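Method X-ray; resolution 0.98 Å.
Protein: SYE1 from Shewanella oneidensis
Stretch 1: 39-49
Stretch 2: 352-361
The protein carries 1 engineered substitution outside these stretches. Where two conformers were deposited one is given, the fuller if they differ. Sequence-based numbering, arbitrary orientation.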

# COMPACT_ATOMS: atom_id res chain seq x y z
N HIS A 39 -12.69 14.11 -8.56
CA HIS A 39 -12.09 14.70 -9.70
C HIS A 39 -10.66 15.14 -9.46
O HIS A 39 -9.80 14.89 -10.30
N MET A 40 -10.39 15.76 -8.34
CA MET A 40 -9.02 16.23 -8.08
C MET A 40 -8.09 15.02 -7.99
O MET A 40 -6.93 15.09 -8.39
N MET A 41 -8.63 13.89 -7.47
CA MET A 41 -7.78 12.72 -7.41
C MET A 41 -7.47 12.17 -8.79
O MET A 41 -6.35 11.74 -9.07
N ALA A 42 -8.47 12.13 -9.70
CA ALA A 42 -8.24 11.66 -11.04
C ALA A 42 -7.17 12.51 -11.76
O ALA A 42 -6.29 11.97 -12.42
N ILE A 43 -7.28 13.83 -11.61
CA ILE A 43 -6.25 14.71 -12.20
C ILE A 43 -4.90 14.40 -11.61
O ILE A 43 -3.91 14.28 -12.34
N TYR A 44 -4.84 14.31 -10.29
CA TYR A 44 -3.59 14.05 -9.57
C TYR A 44 -2.89 12.79 -10.06
O TYR A 44 -1.70 12.78 -10.34
N TYR A 45 -3.65 11.67 -10.17
CA TYR A 45 -3.05 10.45 -10.63
C TYR A 45 -2.66 10.54 -12.10
O TYR A 45 -1.59 10.08 -12.51
N ALA A 46 -3.52 11.14 -12.93
CA ALA A 46 -3.21 11.25 -14.35
C ALA A 46 -1.97 12.09 -14.60
O ALA A 46 -1.22 11.80 -15.53
N GLN A 47 -1.73 13.10 -13.76
CA GLN A 47 -0.51 13.90 -13.84
C GLN A 47 0.74 13.08 -13.66
O GLN A 47 1.81 13.52 -14.07
N ARG A 48 0.64 11.94 -12.99
CA ARG A 48 1.77 11.10 -12.59
C ARG A 48 1.86 9.82 -13.41
O ARG A 48 2.65 8.93 -13.10
N ALA A 49 1.10 9.75 -14.49
CA ALA A 49 0.95 8.52 -15.28
C ALA A 49 2.11 8.27 -16.22
O ALA A 49 2.04 7.28 -16.99
N GLY A 352 -7.71 18.78 2.81
CA GLY A 352 -7.75 19.93 1.92
C GLY A 352 -8.20 19.58 0.54
O GLY A 352 -8.96 18.61 0.27
N GLY A 353 -7.75 20.33 -0.42
CA GLY A 353 -8.19 20.27 -1.80
C GLY A 353 -7.03 20.18 -2.75
O GLY A 353 -6.05 19.48 -2.54
N GLU A 354 -7.18 20.91 -3.88
CA GLU A 354 -6.20 20.83 -4.92
C GLU A 354 -4.84 21.37 -4.55
O GLU A 354 -3.83 20.95 -5.12
N LYS A 355 -4.79 22.33 -3.63
CA LYS A 355 -3.50 22.92 -3.26
C LYS A 355 -2.65 21.87 -2.58
O LYS A 355 -3.05 21.20 -1.62
N GLY A 356 -1.43 21.72 -3.10
CA GLY A 356 -0.55 20.70 -2.61
C GLY A 356 -0.90 19.31 -3.10
O GLY A 356 -0.34 18.34 -2.60
N LEU A 357 -1.76 19.22 -4.09
CA LEU A 357 -2.16 17.96 -4.71
C LEU A 357 -1.89 18.00 -6.19
O LEU A 357 -1.05 17.25 -6.72
N THR A 358 -2.57 18.89 -6.92
CA THR A 358 -2.52 18.96 -8.35
C THR A 358 -1.81 20.18 -8.90
O THR A 358 -1.72 20.36 -10.11
N ASP A 359 -1.26 21.02 -8.01
CA ASP A 359 -0.64 22.28 -8.42
C ASP A 359 0.86 22.28 -8.26
O ASP A 359 1.48 23.35 -8.34
N TYR A 360 1.51 21.12 -8.12
CA TYR A 360 2.93 21.02 -8.29
C TYR A 360 3.23 21.01 -9.78
O TYR A 360 2.73 20.12 -10.48
N PRO A 361 3.99 21.95 -10.31
CA PRO A 361 4.20 21.97 -11.78
C PRO A 361 5.15 20.93 -12.29
O PRO A 361 6.00 20.39 -11.56

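Which side chains build the apolar heart of the contact? From the helix, M40, I43 and Y44 all direct their CA-to-CB bonds toward the other stretch, which has no regular secondary structure. L357 starts sideways, but its t chi1 and p chi2 bring its end in against M40 and Y44. M40 (p, t, p) lies along this irregular segment: its SD is 3.5 Å from the backbone C of G353, and its CG is 3.7 Å from CD2 of L357. The other methyl of L357 serves Y44, whose chi1 is t: CD1 of L357 sits over one ring face, 3.7 Å from the ring centroid and 17° off the normal, a CH-pi contact.

How does T358 fit against the helix? Its chi1 is p, and its methyl faces the helical backbone, with CG2 3.4 Å from O of M40 and 3.7 Å from N of Y44. That O and N are already joined by a helical hydrogen bond, so the methyl covers a satisfied pair. I43 (m, t) adds its CG2, 4.0 Å from CG2 of T358. The hydroxyl turns to its own stretch, where OG1 of T358 donates to OE1 of E354 at 2.6 Å.

What links the polar groups? No clear direct hydrogen bond crosses the contact; water 1 bridges the two stretches. Water 1 accepts from NH2 of R48 at 3.0 Å and donates to O of Y360 at 2.8 Å; its bond to O of L357, at 3.4 Å, is weak. R48 (m, t, t) starts sideways, yet its end comes nearer the other stretch. Its NH1 donates to O of Y44 at 2.9 Å, which ties the guanidinium back to the helix while NH2 reaches the water. Q47 (m, t) also has its CA-to-CB bond toward the other stretch.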

# COMPACT_ATOMS: atom_id res chain seq x y z
CB HIS A 39 -12.93 15.89 -10.14
CG HIS A 39 -12.40 16.53 -11.38
ND1 HIS A 39 -12.50 16.02 -12.63
CD2 HIS A 39 -11.69 17.65 -11.44
CE1 HIS A 39 -11.89 16.79 -13.50
NE2 HIS A 39 -11.40 17.81 -12.80
CB MET A 40 -8.93 17.17 -6.90
CG MET A 40 -9.19 16.49 -5.54
SD MET A 40 -9.00 17.62 -4.16
CE MET A 40 -10.45 18.65 -4.44
CB MET A 41 -8.42 11.65 -6.54
CG MET A 41 -8.46 12.04 -5.08
SD MET A 41 -9.53 10.97 -4.09
CE MET A 41 -8.79 9.34 -4.39
CB ALA A 42 -9.54 11.64 -11.81
CB ILE A 43 -6.63 16.19 -11.99
CG1 ILE A 43 -7.97 16.55 -12.61
CG2 ILE A 43 -5.49 17.05 -12.54
CD1 ILE A 43 -8.40 17.97 -12.33
CB TYR A 44 -3.94 13.94 -8.11
CG TYR A 44 -2.94 13.25 -7.20
CD1 TYR A 44 -1.75 13.85 -6.82
CD2 TYR A 44 -3.24 11.99 -6.71
CE1 TYR A 44 -0.88 13.21 -5.99
CE2 TYR A 44 -2.38 11.34 -5.83
CZ TYR A 44 -1.20 11.96 -5.46
OH TYR A 44 -0.35 11.40 -4.55
CB TYR A 45 -3.95 9.26 -10.37
CG TYR A 45 -4.01 8.79 -8.94
CD1 TYR A 45 -2.91 8.12 -8.39
CD2 TYR A 45 -5.13 8.95 -8.15
CE1 TYR A 45 -2.95 7.64 -7.11
CE2 TYR A 45 -5.17 8.46 -6.85
CZ TYR A 45 -4.09 7.80 -6.32
OH TYR A 45 -4.12 7.27 -5.07
CB ALA A 46 -4.40 11.81 -15.10
CB GLN A 47 -0.52 14.99 -12.79
CG GLN A 47 -1.45 16.17 -13.07
CD GLN A 47 -1.45 17.20 -11.98
OE1 GLN A 47 -1.96 18.37 -12.24
NE2 GLN A 47 -0.98 16.96 -10.87
CB ARG A 48 1.68 10.85 -11.07
CG ARG A 48 1.99 12.14 -10.33
CD ARG A 48 1.47 12.22 -8.89
NE ARG A 48 1.85 13.48 -8.28
CZ ARG A 48 1.34 14.65 -8.63
NH1 ARG A 48 0.30 14.72 -9.41
NH2 ARG A 48 1.90 15.78 -8.19
CB ALA A 49 -0.40 8.55 -15.98
CB GLU A 354 -6.70 21.54 -6.18
CG GLU A 354 -7.70 20.70 -6.92
CD GLU A 354 -7.79 20.75 -8.41
OE1 GLU A 354 -7.08 20.14 -9.28
OE2 GLU A 354 -8.79 21.52 -8.59
CB LYS A 355 -3.74 24.14 -2.37
CG LYS A 355 -4.34 25.29 -3.09
CD LYS A 355 -4.58 26.49 -2.16
CE LYS A 355 -5.03 27.70 -2.93
NZ LYS A 355 -4.60 28.94 -2.21
CB LEU A 357 -3.63 17.62 -4.41
CG LEU A 357 -4.07 16.25 -4.92
CD1 LEU A 357 -3.55 15.13 -4.02
CD2 LEU A 357 -5.58 16.20 -5.06
CB THR A 358 -3.93 18.93 -8.98
OG1 THR A 358 -4.65 20.02 -8.41
CG2 THR A 358 -4.64 17.64 -8.68
CB ASP A 359 -1.28 23.48 -7.72
CG ASP A 359 -1.12 23.49 -6.25
OD1 ASP A 359 -0.58 22.53 -5.70
OD2 ASP A 359 -1.59 24.50 -5.62
CB TYR A 360 3.51 19.80 -7.64
CG TYR A 360 3.52 19.76 -6.14
CD1 TYR A 360 4.55 20.36 -5.42
CD2 TYR A 360 2.54 19.10 -5.42
CE1 TYR A 360 4.61 20.27 -4.04
CE2 TYR A 360 2.57 19.03 -4.05
CZ TYR A 360 3.61 19.61 -3.36
OH TYR A 360 3.72 19.52 -1.99
CB PRO A 361 4.75 23.37 -12.04
CG PRO A 361 5.29 23.77 -10.82
CD PRO A 361 4.60 23.11 -9.65
O HOH W 1 0.90 18.33 -9.30